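PDB 6JDS: PP1b, which probably hydrolyses ATP to unwind nucleic acid during viral RNA replication, this chain being a truncated piece with the zinc-binding domain and part of the helicase core. Local coordinates for residues Ser62-Val67 with Lys130-Val135. Sequence-based numbering, arbitrary orientation.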
loop_
_atom_site.group_PDB
_atom_site.type_symbol
_atom_site.label_atom_id
_atom_site.label_comp_id
_atom_site.label_asym_id
_atom_site.label_seq_id
_atom_site.Cartn_x
_atom_site.Cartn_y
_atom_site.Cartn_z
ATOM N N SER A 62 3.928 -16.303 -4.396
ATOM C CA SER A 62 4.532 -15.223 -3.621
ATOM C C SER A 62 3.918 -15.209 -2.227
ATOM O O SER A 62 2.733 -15.503 -2.077
ATOM C CB SER A 62 4.302 -13.874 -4.302
ATOM O OG SER A 62 4.796 -12.806 -3.508
ATOM N N PRO A 63 4.712 -14.864 -1.198
ATOM C CA PRO A 63 4.106 -14.730 0.132
ATOM C C PRO A 63 3.017 -13.645 0.197
ATOM O O PRO A 63 2.172 -13.679 1.090
ATOM C CB PRO A 63 5.297 -14.394 1.044
ATOM C CG PRO A 63 6.402 -13.972 0.138
ATOM C CD PRO A 63 6.172 -14.661 -1.171
ATOM N N LEU A 64 3.042 -12.698 -0.742
ATOM C CA LEU A 64 1.928 -11.757 -0.929
ATOM C C LEU A 64 0.604 -12.494 -1.153
ATOM O O LEU A 64 -0.430 -12.101 -0.612
ATOM C CB LEU A 64 2.214 -10.827 -2.114
ATOM C CG LEU A 64 1.095 -9.891 -2.590
ATOM C CD1 LEU A 64 0.627 -8.968 -1.477
ATOM C CD2 LEU A 64 1.576 -9.087 -3.786
ATOM N N ASP A 65 0.647 -13.560 -1.949
ATOM C CA ASP A 65 -0.535 -14.383 -2.208
ATOM C C ASP A 65 -1.032 -15.067 -0.934
ATOM O O ASP A 65 -2.236 -15.194 -0.733
ATOM C CB ASP A 65 -0.252 -15.419 -3.299
ATOM C CG ASP A 65 0.102 -14.779 -4.635
ATOM O OD1 ASP A 65 -0.708 -13.973 -5.141
ATOM O OD2 ASP A 65 1.187 -15.078 -5.177
ATOM N N GLU A 66 -0.108 -15.496 -0.075
ATOM C CA GLU A 66 -0.474 -16.023 1.248
ATOM C C GLU A 66 -1.155 -14.966 2.112
ATOM O O GLU A 66 -2.158 -15.251 2.765
ATOM C CB GLU A 66 0.745 -16.569 1.995
ATOM C CG GLU A 66 1.051 -18.026 1.711
ATOM C CD GLU A 66 2.167 -18.555 2.588
ATOM O OE1 GLU A 66 2.088 -19.722 3.034
ATOM O OE2 GLU A 66 3.134 -17.803 2.836
ATOM N N VAL A 67 -0.609 -13.753 2.114
ATOM C CA VAL A 67 -1.202 -12.644 2.866
ATOM C C VAL A 67 -2.627 -12.374 2.378
ATOM O O VAL A 67 -3.526 -12.134 3.185
ATOM C CB VAL A 67 -0.355 -11.352 2.760
ATOM C CG1 VAL A 67 -1.099 -10.154 3.342
ATOM C CG2 VAL A 67 0.983 -11.524 3.465
ATOM N N LYS A 130 -1.995 -1.435 -3.462
ATOM C CA LYS A 130 -1.496 -0.215 -4.077
ATOM C C LYS A 130 -0.019 -0.007 -3.740
ATOM O O LYS A 130 0.362 0.005 -2.565
ATOM C CB LYS A 130 -2.327 0.977 -3.589
ATOM C CG LYS A 130 -1.889 2.333 -4.116
ATOM C CD LYS A 130 -2.825 3.427 -3.630
ATOM C CE LYS A 130 -2.288 4.806 -3.968
ATOM N NZ LYS A 130 -3.249 5.869 -3.567
ATOM N N GLU A 131 0.799 0.138 -4.781
ATOM C CA GLU A 131 2.232 0.438 -4.656
ATOM C C GLU A 131 3.046 -0.632 -3.910
ATOM O O GLU A 131 4.063 -0.320 -3.290
ATOM C CB GLU A 131 2.445 1.821 -4.016
ATOM C CG GLU A 131 1.834 2.978 -4.796
ATOM C CD GLU A 131 2.552 3.250 -6.103
ATOM N N ILE A 132 2.608 -1.888 -3.988
ATOM C CA ILE A 132 3.393 -3.007 -3.468
ATOM C C ILE A 132 4.344 -3.521 -4.554
ATOM O O ILE A 132 3.949 -3.699 -5.706
ATOM C CB ILE A 132 2.495 -4.149 -2.933
ATOM C CG1 ILE A 132 1.853 -3.714 -1.610
ATOM C CG2 ILE A 132 3.308 -5.427 -2.735
ATOM C CD1 ILE A 132 0.920 -4.732 -0.991
ATOM N N ASN A 133 5.595 -3.748 -4.165
ATOM C CA ASN A 133 6.650 -4.203 -5.066
ATOM C C ASN A 133 7.470 -5.259 -4.333
ATOM O O ASN A 133 8.333 -4.927 -3.524
ATOM C CB ASN A 133 7.527 -3.016 -5.489
ATOM C CG ASN A 133 8.698 -3.418 -6.375
ATOM O OD1 ASN A 133 8.900 -4.595 -6.681
ATOM N ND2 ASN A 133 9.484 -2.430 -6.785
ATOM N N MET A 134 7.186 -6.527 -4.619
ATOM C CA MET A 134 7.780 -7.643 -3.880
ATOM C C MET A 134 9.272 -7.818 -4.154
ATOM O O MET A 134 9.999 -8.329 -3.303
ATOM C CB MET A 134 7.038 -8.951 -4.184
ATOM C CG MET A 134 5.567 -8.944 -3.792
ATOM S SD MET A 134 5.273 -8.442 -2.084
ATOM C CE MET A 134 5.802 -9.907 -1.203
ATOM N N VAL A 135 9.729 -7.389 -5.329
ATOM C CA VAL A 135 11.157 -7.392 -5.632
ATOM C C VAL A 135 11.885 -6.461 -4.658
ATOM O O VAL A 135 12.907 -6.834 -4.079
ATOM C CB VAL A 135 11.442 -6.964 -7.089
ATOM C CG1 VAL A 135 12.941 -6.818 -7.328
ATOM C CG2 VAL A 135 10.844 -7.967 -8.067
#
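The thioether of M134 lies against L64 and reaches the cap of helix 63-68, and most of the close packing is here. The M134 chain bends twice, at chi2 (-52°) and chi3 (-75°), which brings M134 CE to 3.8 Å from L64 CB. M134 SD also meets L64 CB, at 3.9 Å, while the leucine's CD2 methyl rests 4.0 Å from M134 CG. The same methyl, M134 CE, sits 3.8 Å from S62 OG, a hydroxyl that accepts the capping hydrogen bond from L64 N. S62 and D65 form a capping box: S62 N returns a bond of 3.1 Å to D65 OD2, on the anti lone pair of that oxygen, and Y9 OH hydrogen-bonds D65 OD1. This is consistent with a junction between the arterivirus zinc-binding region and the helicase part. On the helicase side N133 is the N-cap of helix 134-142, and its OD1 takes a weak bond from V135 N. Packing is thinner on the I132 side, where I132 CG2 touches L64 CD2 at 4.2 Å; L233 of helix 232-239 packs against both L64 and I132. P63 adds only a light touch at the partly exposed margin, its CG 4.3 Å from M134 CE.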